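Local coordinates for replicase polyprotein 1a (Avian infectious bronchitis virus, PDB 3LD1) that is the precursor of coronavirus non-structural proteins, including two proteinases, and is represented here by an nsp2 fragment whose role is not established, at residues G281-V285 against L341-L347; V293-R299 against S315-I321. The protein carries 3 engineered substitutions. All coordinates share one frame; numbering follows the deposited sequence.

Overall arrangement
Both contacts lie in the all-beta C-terminal part of the chain, well away from its centre, and are about 12 Å apart, centre to centre. Contact 2 (293-299 with 315-321) is nested along the chain inside the loop that contact 1 (281-285 with 341-347) closes. Strand 281-285, the last of a four-stranded antiparallel sheet, leads into strand 291-298 of a mixed sheet. Contact 2 holds two parallel strands of that mixed sheet together, whereas contact 1 sets its hairpin, 341-347, against edge strand 281-285 and so joins the two sheets. The contacts meet where Asn344 O and Val293 N are 3.0 Å apart, a probable hydrogen bond, and where Ala346 CB packs on Val293 CG1.

Contact 1. Residues G281-V285 against L341-L347; sequences GFEVV and LSGNFAL
Ser342 turns its hydroxyl away from its own amide nitrogen (chi1 164°), which carries OG to the backbone N of Val284. Val284 keeps CG1 on the far side from that N (chi1 159°), which sets CG2 beside the bond, facing Ser342 and the apolar side chains of the hairpin. Val284 N donates to Ser342 OG at 3.2 Å in a nearly straight bond, 172° at the hydrogen. Serine suits the place because its short hydroxyl supplies an acceptor for the Val284 N-H on the strand edge that faces the hairpin.

A second backbone N-H of the same edge is satisfied through water. Phe282 N donates to a water at 3.2 Å, and that water donates in turn to Leu341 O at 2.7 Å. Between these bridges Ser342 CA makes a C-H...O contact with Phe282 O at 3.4 Å. The Phe282 ring presents its edge to the hairpin, with Leu341 O near the ring plane and CD2 3.7 Å from that oxygen.

Beyond the serine, toward Phe345 and Leu347, the contact turns apolar. Val284 CG2 lies 4.1 Å from Leu347 CD1 and 4.2 Å from Phe345 CD1, one methyl of the branched valine meeting two larger side chains that approach it from the hairpin side. The hairpin is shaped by a type II' turn from Ser342 to Phe345, in which Gly343 takes the positive-phi second position that glycine tolerates easily.

Strand 281-285 pairs through Gly281, Glu283 and Val285 with strand 265-269, while its other edge meets the hairpin. The hairpin in turn bonds to strand 291-298 through Asn344 and Ala346, and the Phe282 ring meets that of His325 of strand 325-332, so the contact lies between two sheets.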
ATOM      1  N   GLY A 281      21.028  -7.373 -24.693  1.00 38.93           N
ATOM      2  CA  GLY A 281      21.146  -6.244 -23.795  1.00 40.79           C
ATOM      3  C   GLY A 281      20.000  -6.066 -22.824  1.00 42.55           C
ATOM      4  O   GLY A 281      19.067  -6.865 -22.760  1.00 42.35           O
ATOM      5  N   PHE A 282      20.067  -4.998 -22.052  1.00 43.63           N
ATOM      6  CA  PHE A 282      19.060  -4.782 -21.052  1.00 44.26           C
ATOM      7  C   PHE A 282      18.364  -3.449 -21.231  1.00 45.62           C
ATOM      8  O   PHE A 282      18.982  -2.473 -21.704  1.00 44.10           O
ATOM      9  CB  PHE A 282      19.680  -4.863 -19.682  1.00 43.97           C
ATOM     10  CG  PHE A 282      20.624  -6.063 -19.459  1.00 45.52           C
ATOM     11  CD1 PHE A 282      20.130  -7.385 -19.389  1.00 46.34           C
ATOM     12  CD2 PHE A 282      22.023  -5.854 -19.305  1.00 45.13           C
ATOM     13  CE1 PHE A 282      20.983  -8.440 -19.115  1.00 45.25           C
ATOM     14  CE2 PHE A 282      22.889  -6.910 -19.056  1.00 44.68           C
ATOM     15  CZ  PHE A 282      22.363  -8.206 -18.927  1.00 44.38           C
ATOM     16  N   GLU A 283      17.050  -3.447 -20.922  1.00 47.55           N
ATOM     17  CA  GLU A 283      16.183  -2.218 -20.862  1.00 49.59           C
ATOM     18  C   GLU A 283      15.440  -2.142 -19.532  1.00 48.59           C
ATOM     19  O   GLU A 283      14.491  -2.953 -19.317  1.00 49.54           O
ATOM     20  CB  GLU A 283      15.107  -2.234 -21.945  1.00 48.65           C
ATOM     21  CG  GLU A 283      15.426  -1.515 -23.239  1.00 52.85           C
ATOM     22  CD  GLU A 283      14.413  -1.875 -24.368  1.00 53.59           C
ATOM     23  OE1 GLU A 283      14.820  -2.019 -25.548  1.00 57.17           O
ATOM     24  OE2 GLU A 283      13.213  -2.087 -24.063  1.00 58.89           O
ATOM     25  N   VAL A 284      15.825  -1.182 -18.679  1.00 46.67           N
ATOM     26  CA  VAL A 284      15.208  -0.960 -17.379  1.00 46.03           C
ATOM     27  C   VAL A 284      13.702  -0.855 -17.553  1.00 47.54           C
ATOM     28  O   VAL A 284      13.243  -0.190 -18.491  1.00 47.37           O
ATOM     29  CB  VAL A 284      15.723   0.404 -16.704  1.00 45.70           C
ATOM     30  CG1 VAL A 284      14.783   0.946 -15.645  1.00 43.55           C
ATOM     31  CG2 VAL A 284      16.972   0.191 -16.068  1.00 43.90           C
ATOM     32  N   VAL A 285      12.931  -1.462 -16.641  1.00 48.48           N
ATOM     33  CA  VAL A 285      11.483  -1.200 -16.586  1.00 49.58           C
ATOM     34  C   VAL A 285      11.068  -0.782 -15.157  1.00 50.32           C
ATOM     35  O   VAL A 285      11.598  -1.343 -14.167  1.00 50.71           O
ATOM     36  CB  VAL A 285      10.645  -2.401 -17.152  1.00 50.54           C
ATOM     37  CG1 VAL A 285      10.741  -2.511 -18.710  1.00 48.90           C
ATOM     38  CG2 VAL A 285      11.039  -3.693 -16.519  1.00 50.03           C
ATOM     39  N   LEU A 341      24.028  -2.709 -18.013  1.00 34.42           N
ATOM     40  CA  LEU A 341      23.796  -1.400 -18.612  1.00 34.90           C
ATOM     41  C   LEU A 341      22.494  -1.340 -19.361  1.00 36.02           C
ATOM     42  O   LEU A 341      22.185  -2.278 -20.109  1.00 36.07           O
ATOM     43  CB  LEU A 341      24.923  -1.117 -19.632  1.00 35.30           C
ATOM     44  CG  LEU A 341      25.096   0.213 -20.413  1.00 34.20           C
ATOM     45  CD1 LEU A 341      25.235   1.431 -19.495  1.00 33.22           C
ATOM     46  CD2 LEU A 341      26.263   0.229 -21.502  1.00 34.33           C
ATOM     47  N   SER A 342      21.775  -0.214 -19.242  1.00 36.54           N
ATOM     48  CA  SER A 342      20.600   0.065 -20.078  1.00 35.23           C
ATOM     49  C   SER A 342      20.755   1.489 -20.593  1.00 35.57           C
ATOM     50  O   SER A 342      20.776   2.432 -19.769  1.00 34.22           O
ATOM     51  CB  SER A 342      19.381  -0.058 -19.188  1.00 35.43           C
ATOM     52  OG  SER A 342      18.252   0.541 -19.779  1.00 36.73           O
ATOM     53  N   GLY A 343      20.912   1.675 -21.921  1.00 36.18           N
ATOM     54  CA  GLY A 343      21.157   3.029 -22.475  1.00 35.91           C
ATOM     55  C   GLY A 343      22.434   3.536 -21.789  1.00 38.79           C
ATOM     56  O   GLY A 343      23.501   2.930 -21.954  1.00 38.87           O
ATOM     57  N   ASN A 344      22.307   4.588 -20.954  1.00 40.26           N
ATOM     58  CA  ASN A 344      23.385   5.286 -20.245  1.00 40.54           C
ATOM     59  C   ASN A 344      23.145   5.160 -18.758  1.00 40.41           C
ATOM     60  O   ASN A 344      23.508   5.999 -17.939  1.00 41.06           O
ATOM     61  CB  ASN A 344      23.447   6.773 -20.614  1.00 41.70           C
ATOM     62  CG  ASN A 344      24.127   7.054 -21.997  1.00 43.64           C
ATOM     63  OD1 ASN A 344      23.743   7.958 -22.718  1.00 44.91           O
ATOM     64  ND2 ASN A 344      25.128   6.307 -22.328  1.00 47.36           N
ATOM     65  N   PHE A 345      22.475   4.109 -18.392  1.00 40.48           N
ATOM     66  CA  PHE A 345      22.200   3.872 -17.004  1.00 40.02           C
ATOM     67  C   PHE A 345      22.962   2.547 -16.579  1.00 39.46           C
ATOM     68  O   PHE A 345      22.860   1.483 -17.240  1.00 39.71           O
ATOM     69  CB  PHE A 345      20.695   3.806 -16.811  1.00 40.21           C
ATOM     70  CG  PHE A 345      20.259   4.026 -15.374  1.00 42.33           C
ATOM     71  CD1 PHE A 345      19.820   2.977 -14.603  1.00 44.71           C
ATOM     72  CD2 PHE A 345      20.289   5.292 -14.805  1.00 41.61           C
ATOM     73  CE1 PHE A 345      19.408   3.191 -13.257  1.00 45.56           C
ATOM     74  CE2 PHE A 345      19.908   5.500 -13.502  1.00 42.05           C
ATOM     75  CZ  PHE A 345      19.451   4.444 -12.740  1.00 44.01           C
ATOM     76  N   ALA A 346      23.757   2.626 -15.523  1.00 38.06           N
ATOM     77  CA  ALA A 346      24.488   1.458 -15.078  1.00 38.96           C
ATOM     78  C   ALA A 346      23.882   1.039 -13.774  1.00 39.86           C
ATOM     79  O   ALA A 346      23.577   1.883 -12.884  1.00 40.75           O
ATOM     80  CB  ALA A 346      25.951   1.759 -14.896  1.00 36.68           C
ATOM     81  N   LEU A 347      23.664  -0.248 -13.649  1.00 39.75           N
ATOM     82  CA  LEU A 347      23.104  -0.768 -12.406  1.00 40.30           C
ATOM     83  C   LEU A 347      24.208  -1.151 -11.446  1.00 40.88           C
ATOM     84  O   LEU A 347      25.341  -1.305 -11.860  1.00 40.22           O
ATOM     85  CB  LEU A 347      22.375  -2.017 -12.754  1.00 40.73           C
ATOM     86  CG  LEU A 347      20.892  -2.017 -13.084  1.00 41.13           C
ATOM     87  CD1 LEU A 347      20.258  -0.736 -13.768  1.00 41.55           C
ATOM     88  CD2 LEU A 347      20.693  -3.211 -13.886  1.00 36.71           C
TER
HETATM   89  O   HOH W   1      22.900  -3.575 -22.345  1.00 39.73           O

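Contact 2. Residues V293-R299 against S315-I321; sequences VVVRGMR and SEGWSAI
Trp318 is held between Arg296 and Arg299 of segment 293-299. The aliphatic CD of Arg296 lies over one face of the indole in a CH-pi contact, offset toward the rim, 4.1 Å from the centroid of the five-membered ring. NH1 of Arg299 lies over the middle of the opposite face, and its CZ is 4.5 Å from the six-membered centroid, a cation-pi contact. The Arg299 guanidinium stands almost upright on the ring, the planes 84° apart. CG of Arg299 sits between its own backbone N and carbonyl carbon (chi1 68°), and the bend at chi3 folds the head over the indole while Asp301 takes NH2 in a salt bridge. Tryptophan suits this place because its broad ring can take a partner on both faces.

The Arg296 chain bends at chi2 (128°), which brings its head to Glu316. Arg296 NH2 reaches Glu316 OE1 at 2.8 Å in a salt bridge; NE also faces that oxygen, and both hydrogen bonds are weak, being strongly bent. Farther along, Met298 curls at chi2 and chi3, and its SD lies 3.1 Å from Ser319 OG.

The backbones pair in parallel: Arg296 N donates to Gly317 O at 2.8 Å, and Ser319 N to Gly297 O at 3.0 Å. Between these bonds the register slips by one residue, so the arrangement is that of a parallel strand pair carrying a beta bulge within a mixed sheet.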
ATOM      1  N   VAL A 293      25.825   7.141 -16.379  1.00 42.85           N
ATOM      2  CA  VAL A 293      27.203   7.060 -16.792  1.00 42.37           C
ATOM      3  C   VAL A 293      27.423   7.614 -18.226  1.00 43.83           C
ATOM      4  O   VAL A 293      26.429   7.892 -18.938  1.00 44.17           O
ATOM      5  CB  VAL A 293      27.665   5.626 -16.807  1.00 42.82           C
ATOM      6  CG1 VAL A 293      27.769   5.033 -15.343  1.00 41.90           C
ATOM      7  CG2 VAL A 293      26.782   4.810 -17.804  1.00 39.25           C
ATOM      8  N   VAL A 294      28.716   7.751 -18.620  1.00 42.56           N
ATOM      9  CA  VAL A 294      29.116   8.000 -20.006  1.00 41.09           C
ATOM     10  C   VAL A 294      29.833   6.845 -20.662  1.00 41.63           C
ATOM     11  O   VAL A 294      30.796   6.342 -20.133  1.00 42.67           O
ATOM     12  CB  VAL A 294      30.139   9.159 -20.089  1.00 42.02           C
ATOM     13  CG1 VAL A 294      30.609   9.382 -21.546  1.00 38.13           C
ATOM     14  CG2 VAL A 294      29.594  10.468 -19.386  1.00 37.31           C
ATOM     15  N   VAL A 295      29.447   6.476 -21.871  1.00 41.50           N
ATOM     16  CA  VAL A 295      30.070   5.358 -22.476  1.00 40.50           C
ATOM     17  C   VAL A 295      30.901   5.932 -23.551  1.00 42.05           C
ATOM     18  O   VAL A 295      30.353   6.378 -24.550  1.00 43.54           O
ATOM     19  CB  VAL A 295      28.969   4.417 -23.112  1.00 40.79           C
ATOM     20  CG1 VAL A 295      29.513   3.042 -23.556  1.00 35.45           C
ATOM     21  CG2 VAL A 295      27.856   4.177 -22.140  1.00 39.08           C
ATOM     22  N   ARG A 296      32.225   5.892 -23.410  1.00 43.63           N
ATOM     23  CA  ARG A 296      33.136   6.538 -24.436  1.00 43.41           C
ATOM     24  C   ARG A 296      33.113   5.816 -25.730  1.00 42.59           C
ATOM     25  O   ARG A 296      33.247   6.471 -26.762  1.00 44.22           O
ATOM     26  CB  ARG A 296      34.609   6.636 -23.990  1.00 42.64           C
ATOM     27  CG  ARG A 296      34.812   7.548 -22.780  1.00 47.21           C
ATOM     28  CD  ARG A 296      35.604   6.863 -21.667  1.00 52.24           C
ATOM     29  NE  ARG A 296      35.971   7.810 -20.624  1.00 57.70           N
ATOM     30  CZ  ARG A 296      37.159   8.435 -20.527  1.00 58.33           C
ATOM     31  NH1 ARG A 296      38.132   8.215 -21.423  1.00 55.91           N
ATOM     32  NH2 ARG A 296      37.376   9.280 -19.515  1.00 54.32           N
ATOM     33  N   GLY A 297      32.997   4.478 -25.693  1.00 41.01           N
ATOM     34  CA  GLY A 297      33.040   3.624 -26.905  1.00 39.89           C
ATOM     35  C   GLY A 297      33.114   2.174 -26.428  1.00 42.86           C
ATOM     36  O   GLY A 297      33.040   1.863 -25.201  1.00 40.36           O
ATOM     37  N   MET A 298      33.238   1.257 -27.393  1.00 44.97           N
ATOM     38  CA  MET A 298      33.319  -0.203 -27.104  1.00 45.10           C
ATOM     39  C   MET A 298      34.764  -0.541 -26.953  1.00 45.37           C
ATOM     40  O   MET A 298      35.553  -0.070 -27.753  1.00 45.01           O
ATOM     41  CB  MET A 298      32.846  -1.066 -28.287  1.00 44.61           C
ATOM     42  CG  MET A 298      32.595  -2.535 -27.895  1.00 46.27           C
ATOM     43  SD  MET A 298      31.059  -2.753 -26.899  1.00 51.52           S
ATOM     44  CE  MET A 298      29.883  -2.561 -28.273  1.00 41.33           C
ATOM     45  N   ARG A 299      35.094  -1.411 -25.991  1.00 45.38           N
ATOM     46  CA  ARG A 299      36.373  -2.125 -25.957  1.00 44.41           C
ATOM     47  C   ARG A 299      36.123  -3.646 -25.836  1.00 44.79           C
ATOM     48  O   ARG A 299      35.062  -4.046 -25.347  1.00 44.33           O
ATOM     49  CB  ARG A 299      37.174  -1.637 -24.757  1.00 44.36           C
ATOM     50  CG  ARG A 299      36.603  -2.022 -23.407  1.00 45.31           C
ATOM     51  CD  ARG A 299      37.187  -1.255 -22.266  1.00 42.48           C
ATOM     52  NE  ARG A 299      38.595  -1.528 -22.187  1.00 50.47           N
ATOM     53  CZ  ARG A 299      39.530  -0.655 -21.806  1.00 51.49           C
ATOM     54  NH1 ARG A 299      39.220   0.596 -21.458  1.00 47.08           N
ATOM     55  NH2 ARG A 299      40.786  -1.063 -21.791  1.00 50.71           N
ATOM     56  N   SER A 315      31.415   6.991 -13.160  1.00 49.36           N
ATOM     57  CA  SER A 315      30.492   7.700 -14.057  1.00 48.60           C
ATOM     58  C   SER A 315      30.963   7.838 -15.528  1.00 48.37           C
ATOM     59  O   SER A 315      30.170   8.288 -16.396  1.00 48.36           O
ATOM     60  CB  SER A 315      30.144   9.068 -13.479  1.00 48.77           C
ATOM     61  OG  SER A 315      31.254   9.940 -13.599  1.00 48.44           O
ATOM     62  N   GLU A 316      32.217   7.433 -15.818  1.00 46.48           N
ATOM     63  CA  GLU A 316      32.680   7.347 -17.209  1.00 46.29           C
ATOM     64  C   GLU A 316      33.360   6.047 -17.409  1.00 44.16           C
ATOM     65  O   GLU A 316      34.153   5.617 -16.550  1.00 43.28           O
ATOM     66  CB  GLU A 316      33.716   8.429 -17.553  1.00 48.39           C
ATOM     67  CG  GLU A 316      33.194   9.865 -17.458  1.00 52.87           C
ATOM     68  CD  GLU A 316      33.995  10.815 -18.300  1.00 60.28           C
ATOM     69  OE1 GLU A 316      34.798  10.390 -19.172  1.00 64.49           O
ATOM     70  OE2 GLU A 316      33.794  12.015 -18.108  1.00 63.26           O
ATOM     71  N   GLY A 317      33.062   5.416 -18.536  1.00 41.82           N
ATOM     72  CA  GLY A 317      33.672   4.127 -18.861  1.00 39.25           C
ATOM     73  C   GLY A 317      33.480   3.784 -20.333  1.00 38.90           C
ATOM     74  O   GLY A 317      33.474   4.679 -21.250  1.00 38.02           O
ATOM     75  N   TRP A 318      33.294   2.484 -20.574  1.00 38.53           N
ATOM     76  CA  TRP A 318      33.066   1.916 -21.930  1.00 39.14           C
ATOM     77  C   TRP A 318      31.925   0.850 -21.874  1.00 39.10           C
ATOM     78  O   TRP A 318      31.476   0.431 -20.793  1.00 39.23           O
ATOM     79  CB  TRP A 318      34.371   1.272 -22.451  1.00 38.98           C
ATOM     80  CG  TRP A 318      35.555   2.179 -22.321  1.00 41.61           C
ATOM     81  CD1 TRP A 318      36.100   2.996 -23.320  1.00 41.81           C
ATOM     82  CD2 TRP A 318      36.350   2.431 -21.128  1.00 41.53           C
ATOM     83  NE1 TRP A 318      37.161   3.715 -22.797  1.00 43.90           N
ATOM     84  CE2 TRP A 318      37.335   3.395 -21.473  1.00 43.47           C
ATOM     85  CE3 TRP A 318      36.327   1.940 -19.827  1.00 41.85           C
ATOM     86  CZ2 TRP A 318      38.289   3.868 -20.550  1.00 45.14           C
ATOM     87  CZ3 TRP A 318      37.277   2.440 -18.888  1.00 45.19           C
ATOM     88  CH2 TRP A 318      38.248   3.393 -19.269  1.00 41.70           C
ATOM     89  N   SER A 319      31.520   0.372 -23.041  1.00 38.19           N
ATOM     90  CA  SER A 319      30.723  -0.805 -23.159  1.00 37.83           C
ATOM     91  C   SER A 319      31.649  -1.883 -23.582  1.00 37.53           C
ATOM     92  O   SER A 319      32.682  -1.584 -24.162  1.00 38.37           O
ATOM     93  CB  SER A 319      29.616  -0.608 -24.189  1.00 36.53           C
ATOM     94  OG  SER A 319      30.121  -0.150 -25.405  1.00 41.74           O
ATOM     95  N   ALA A 320      31.321  -3.123 -23.230  1.00 37.52           N
ATOM     96  CA  ALA A 320      32.051  -4.314 -23.623  1.00 36.99           C
ATOM     97  C   ALA A 320      31.019  -5.425 -23.713  1.00 37.98           C
ATOM     98  O   ALA A 320      30.067  -5.470 -22.925  1.00 37.46           O
ATOM     99  CB  ALA A 320      33.132  -4.660 -22.546  1.00 37.34           C
ATOM    100  N   ILE A 321      31.139  -6.291 -24.701  1.00 37.94           N
ATOM    101  CA  ILE A 321      30.194  -7.383 -24.743  1.00 39.04           C
ATOM    102  C   ILE A 321      30.711  -8.578 -23.967  1.00 38.92           C
ATOM    103  O   ILE A 321      31.590  -9.241 -24.432  1.00 39.37           O
ATOM    104  CB  ILE A 321      29.889  -7.795 -26.173  1.00 38.98           C
ATOM    105  CG1 ILE A 321      29.077  -6.666 -26.820  1.00 40.43           C
ATOM    106  CG2 ILE A 321      29.151  -9.124 -26.145  1.00 36.90           C
ATOM    107  CD1 ILE A 321      29.135  -6.688 -28.277  1.00 38.47           C
TER
HETATM  108  O   HOH W   2      33.453  -5.947 -26.674  1.00 36.69           O